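Local coordinates for protein VP2 (PDB 5US7) that builds the icosahedral T=1 capsid of the parvovirus human bocavirus 3 from sixty copies of its chain, at residues H198-E202 against N326-G330; A342-R346 against L378-T382. Numbering follows the deposited sequence.

Interaction 1: H198-E202 against N326-G330; sequences HELAE and NINSG
Three residues carry most of this loop-to-loop contact: I327, E202 and E199, with I327 covered most. Neither segment is helix or strand. H198-E202 is a tight bend with positive phi at L200 and A201 (60/85 and 81/44); N326-G330 has positive phi at N326, I327 and N328. The closest CA pair is E199 and I327, 5.7 Å apart. Both glutamates point their CA-to-CB bonds toward the other segment: E199 is folded (m, m) and E202 extended (m, t), so their carboxylates converge on the I327 backbone, E199 OE1 lying 2.5 Å from E202 OE2. E199 OE1 is 3.1 Å from I327 CA and 3.2 Å from I327 CB, while E202 OE2 reaches I327 CA at 3.4 Å and N328 CB at 3.1 Å. E202 OE1 comes within 3.1 Å of N326 ND2. The apolar side is small: I327 CG2 sits 3.5 Å from L200 CD1 and 3.4 Å from L200 N. The contact joins two of the long insertions of the parvovirus jelly roll, the EF loop (198-202) and the GH loop (326-330). Helix 210-215 lies against the contact, E210 touching E202, N326 and I327, and A214 touching A201.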
loop_
_atom_site.group_PDB
_atom_site.type_symbol
_atom_site.label_atom_id
_atom_site.label_comp_id
_atom_site.label_asym_id
_atom_site.label_seq_id
_atom_site.Cartn_x
_atom_site.Cartn_y
_atom_site.Cartn_z
ATOM N N HIS A 198 -84.680 -80.210 19.643
ATOM C CA HIS A 198 -85.059 -81.457 18.990
ATOM C C HIS A 198 -86.558 -81.508 18.737
ATOM O O HIS A 198 -86.995 -81.857 17.637
ATOM C CB HIS A 198 -84.603 -82.644 19.821
ATOM C CG HIS A 198 -84.837 -83.960 19.157
ATOM N ND1 HIS A 198 -86.040 -84.624 19.227
ATOM C CD2 HIS A 198 -84.029 -84.722 18.385
ATOM C CE1 HIS A 198 -85.958 -85.750 18.542
ATOM N NE2 HIS A 198 -84.749 -85.832 18.020
ATOM N N GLU A 199 -87.357 -81.154 19.735
ATOM C CA GLU A 199 -88.707 -80.698 19.467
ATOM C C GLU A 199 -88.610 -79.460 18.595
ATOM O O GLU A 199 -87.564 -78.820 18.537
ATOM C CB GLU A 199 -89.418 -80.374 20.776
ATOM C CG GLU A 199 -89.700 -81.582 21.627
ATOM C CD GLU A 199 -90.711 -82.478 20.977
ATOM O OE1 GLU A 199 -91.682 -81.921 20.442
ATOM O OE2 GLU A 199 -90.539 -83.716 20.982
ATOM N N LEU A 200 -89.691 -79.127 17.888
ATOM C CA LEU A 200 -89.567 -78.028 16.935
ATOM C C LEU A 200 -88.511 -78.384 15.901
ATOM O O LEU A 200 -87.359 -77.969 16.048
ATOM C CB LEU A 200 -89.193 -76.703 17.608
ATOM C CG LEU A 200 -90.194 -75.773 18.279
ATOM C CD1 LEU A 200 -90.756 -76.394 19.527
ATOM C CD2 LEU A 200 -89.492 -74.475 18.613
ATOM N N ALA A 201 -88.899 -79.119 14.853
ATOM C CA ALA A 201 -88.062 -79.976 14.011
ATOM C C ALA A 201 -87.787 -81.337 14.625
ATOM O O ALA A 201 -86.650 -81.815 14.598
ATOM C CB ALA A 201 -86.725 -79.315 13.684
ATOM N N GLU A 202 -88.820 -81.958 15.187
ATOM C CA GLU A 202 -88.750 -83.368 15.538
ATOM C C GLU A 202 -88.270 -84.188 14.325
ATOM O O GLU A 202 -87.278 -84.900 14.461
ATOM C CB GLU A 202 -90.101 -83.880 16.054
ATOM C CG GLU A 202 -90.594 -83.305 17.353
ATOM C CD GLU A 202 -92.028 -83.708 17.605
ATOM O OE1 GLU A 202 -92.696 -84.123 16.639
ATOM O OE2 GLU A 202 -92.481 -83.658 18.759
ATOM N N ASN A 326 -96.713 -78.689 16.102
ATOM C CA ASN A 326 -96.888 -80.047 16.609
ATOM C C ASN A 326 -96.370 -80.147 18.037
ATOM O O ASN A 326 -97.041 -79.704 18.972
ATOM C CB ASN A 326 -96.194 -81.077 15.711
ATOM C CG ASN A 326 -96.553 -82.503 16.077
ATOM O OD1 ASN A 326 -97.652 -82.772 16.562
ATOM N ND2 ASN A 326 -95.622 -83.423 15.857
ATOM N N ILE A 327 -95.249 -80.843 18.202
ATOM C CA ILE A 327 -94.434 -80.989 19.422
ATOM C C ILE A 327 -95.065 -81.724 20.599
ATOM O O ILE A 327 -94.760 -81.408 21.747
ATOM C CB ILE A 327 -93.853 -79.620 19.948
ATOM C CG1 ILE A 327 -94.907 -78.641 20.472
ATOM C CG2 ILE A 327 -92.959 -78.990 18.907
ATOM C CD1 ILE A 327 -94.329 -77.408 21.100
ATOM N N ASN A 328 -95.963 -82.664 20.322
ATOM C CA ASN A 328 -95.924 -83.954 21.015
ATOM C C ASN A 328 -95.736 -83.845 22.529
ATOM O O ASN A 328 -96.613 -83.392 23.256
ATOM C CB ASN A 328 -94.819 -84.824 20.411
ATOM C CG ASN A 328 -94.922 -86.276 20.828
ATOM O OD1 ASN A 328 -96.010 -86.779 21.100
ATOM N ND2 ASN A 328 -93.787 -86.958 20.873
ATOM N N SER A 329 -94.558 -84.282 22.971
ATOM C CA SER A 329 -94.218 -84.398 24.380
ATOM C C SER A 329 -94.229 -83.034 25.063
ATOM O O SER A 329 -94.191 -81.982 24.423
ATOM C CB SER A 329 -92.846 -85.047 24.540
ATOM O OG SER A 329 -92.472 -85.120 25.902
ATOM N N GLY A 330 -94.280 -83.071 26.393
ATOM C CA GLY A 330 -94.644 -81.917 27.191
ATOM C C GLY A 330 -93.639 -80.787 27.270
ATOM O O GLY A 330 -92.697 -80.711 26.477
#

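Interaction 2: A342-R346 against L378-T382; sequences AGSLR and LRDQT
R379 lays one face of its guanidinium over the G343 carbonyl and S344 CA, its chain curled m, m, m. The R379 NH2 to G343 O distance is 2.9 Å, but the angle is too poor for a hydrogen bond. G343 turns with positive phi (66/-119), as do L345 and R346, and R379 and D380 opposite. Nearest CA pairs are S344-R379 (4.7 Å), R346-D380 (4.4 Å) and L345-Q381 (4.1 Å). Both segments belong to the long GH loop of the parvovirus jelly roll; Q381 and T382 form a short, weakly bonded strand that pairs antiparallel with a strand of a neighbouring subunit. Q381 O receives a CA-H...O contact from L345 CA (3.1 Å) and lies 3.3 Å from R346 CB. The Q381 side chain (m, t) passes S344, OE1 to S344 CB 3.5 Å, and hydrogen-bonds to G297 N and I404 O. R346 CD lies 3.3 Å from D380 OD1, yet R346 NE stays 4.3 Å from that oxygen and hydrogen-bonds to D321 O of the neighbouring subunit.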
loop_
_atom_site.group_PDB
_atom_site.type_symbol
_atom_site.label_atom_id
_atom_site.label_comp_id
_atom_site.label_asym_id
_atom_site.label_seq_id
_atom_site.Cartn_x
_atom_site.Cartn_y
_atom_site.Cartn_z
ATOM N N ALA A 342 -84.569 -67.005 42.400
ATOM C CA ALA A 342 -84.760 -66.055 43.491
ATOM C C ALA A 342 -83.899 -64.810 43.328
ATOM O O ALA A 342 -84.381 -63.690 43.509
ATOM C CB ALA A 342 -84.468 -66.732 44.827
ATOM N N GLY A 343 -82.624 -64.975 42.997
ATOM C CA GLY A 343 -81.747 -63.825 43.068
ATOM C C GLY A 343 -81.606 -63.404 44.513
ATOM O O GLY A 343 -81.131 -64.173 45.352
ATOM N N SER A 344 -82.020 -62.180 44.815
ATOM C CA SER A 344 -82.229 -61.751 46.191
ATOM C C SER A 344 -83.498 -62.419 46.702
ATOM O O SER A 344 -83.904 -63.449 46.160
ATOM C CB SER A 344 -82.328 -60.232 46.280
ATOM O OG SER A 344 -81.111 -59.629 45.889
ATOM N N LEU A 345 -84.074 -61.910 47.785
ATOM C CA LEU A 345 -85.411 -62.269 48.260
ATOM C C LEU A 345 -85.519 -63.415 49.255
ATOM O O LEU A 345 -86.653 -63.783 49.570
ATOM C CB LEU A 345 -86.389 -62.583 47.121
ATOM C CG LEU A 345 -87.180 -61.416 46.567
ATOM C CD1 LEU A 345 -86.241 -60.479 45.888
ATOM C CD2 LEU A 345 -88.229 -61.933 45.614
ATOM N N ARG A 346 -84.418 -64.003 49.739
ATOM C CA ARG A 346 -84.597 -64.938 50.849
ATOM C C ARG A 346 -85.432 -66.137 50.414
ATOM O O ARG A 346 -86.646 -66.185 50.643
ATOM C CB ARG A 346 -85.216 -64.205 52.046
ATOM C CG ARG A 346 -85.688 -65.055 53.207
ATOM C CD ARG A 346 -84.589 -65.820 53.886
ATOM N NE ARG A 346 -85.135 -66.528 55.039
ATOM C CZ ARG A 346 -85.662 -67.744 54.987
ATOM N NH1 ARG A 346 -85.692 -68.398 53.838
ATOM N NH2 ARG A 346 -86.147 -68.309 56.082
ATOM N N LEU A 378 -77.738 -56.262 52.217
ATOM C CA LEU A 378 -78.096 -56.570 50.849
ATOM C C LEU A 378 -78.155 -58.087 50.694
ATOM O O LEU A 378 -77.664 -58.842 51.534
ATOM C CB LEU A 378 -77.116 -55.950 49.860
ATOM C CG LEU A 378 -77.335 -54.493 49.451
ATOM C CD1 LEU A 378 -78.780 -54.300 49.085
ATOM C CD2 LEU A 378 -76.985 -53.542 50.550
ATOM N N ARG A 379 -78.769 -58.525 49.605
ATOM C CA ARG A 379 -79.356 -59.851 49.447
ATOM C C ARG A 379 -80.417 -60.098 50.508
ATOM O O ARG A 379 -80.855 -59.164 51.181
ATOM C CB ARG A 379 -78.299 -60.953 49.601
ATOM C CG ARG A 379 -77.091 -60.876 48.703
ATOM C CD ARG A 379 -77.401 -61.314 47.306
ATOM N NE ARG A 379 -77.709 -62.731 47.260
ATOM C CZ ARG A 379 -78.130 -63.354 46.172
ATOM N NH1 ARG A 379 -78.287 -62.675 45.048
ATOM N NH2 ARG A 379 -78.391 -64.650 46.206
ATOM N N ASP A 380 -80.726 -61.370 50.747
ATOM C CA ASP A 380 -81.632 -61.831 51.793
ATOM C C ASP A 380 -82.853 -60.925 51.980
ATOM O O ASP A 380 -83.292 -60.700 53.109
ATOM C CB ASP A 380 -80.867 -61.975 53.105
ATOM C CG ASP A 380 -81.651 -62.735 54.147
ATOM O OD1 ASP A 380 -81.833 -63.958 53.977
ATOM O OD2 ASP A 380 -82.111 -62.105 55.118
ATOM N N GLN A 381 -83.420 -60.404 50.898
ATOM C CA GLN A 381 -84.412 -59.346 51.008
ATOM C C GLN A 381 -85.827 -59.916 51.076
ATOM O O GLN A 381 -86.036 -61.126 51.036
ATOM C CB GLN A 381 -84.257 -58.375 49.845
ATOM C CG GLN A 381 -82.997 -57.556 49.911
ATOM C CD GLN A 381 -82.753 -56.758 48.662
ATOM O OE1 GLN A 381 -83.214 -57.119 47.587
ATOM N NE2 GLN A 381 -82.019 -55.666 48.792
ATOM N N THR A 382 -86.815 -59.037 51.224
ATOM C CA THR A 382 -88.210 -59.458 51.263
ATOM C C THR A 382 -89.096 -58.252 50.971
ATOM O O THR A 382 -88.643 -57.109 51.017
ATOM C CB THR A 382 -88.557 -60.100 52.603
ATOM O OG1 THR A 382 -89.812 -60.770 52.484
ATOM C CG2 THR A 382 -88.663 -59.051 53.679
#

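How the interactions relate
Interaction 1 joins the EF loop to the GH loop, whereas interaction 2 folds the GH loop onto itself; their centres are 36 Å apart, and about 22 Å separates their nearest atoms. The centre of interaction 1 lies about 29 Å from the chain centre, that of interaction 2 about 20 Å. Both are partly buried: interaction 1 has two buried and two exposed residues (the asparagines) among its seven, interaction 2 four buried and none exposed. Carboxylates crowd interaction 1, while backbone carbonyls and arginines dominate interaction 2, which also continues a sheet between subunits. P322 relates them: it touches L200 in its own chain, while P322 of a neighbouring subunit packs on R346 and D380.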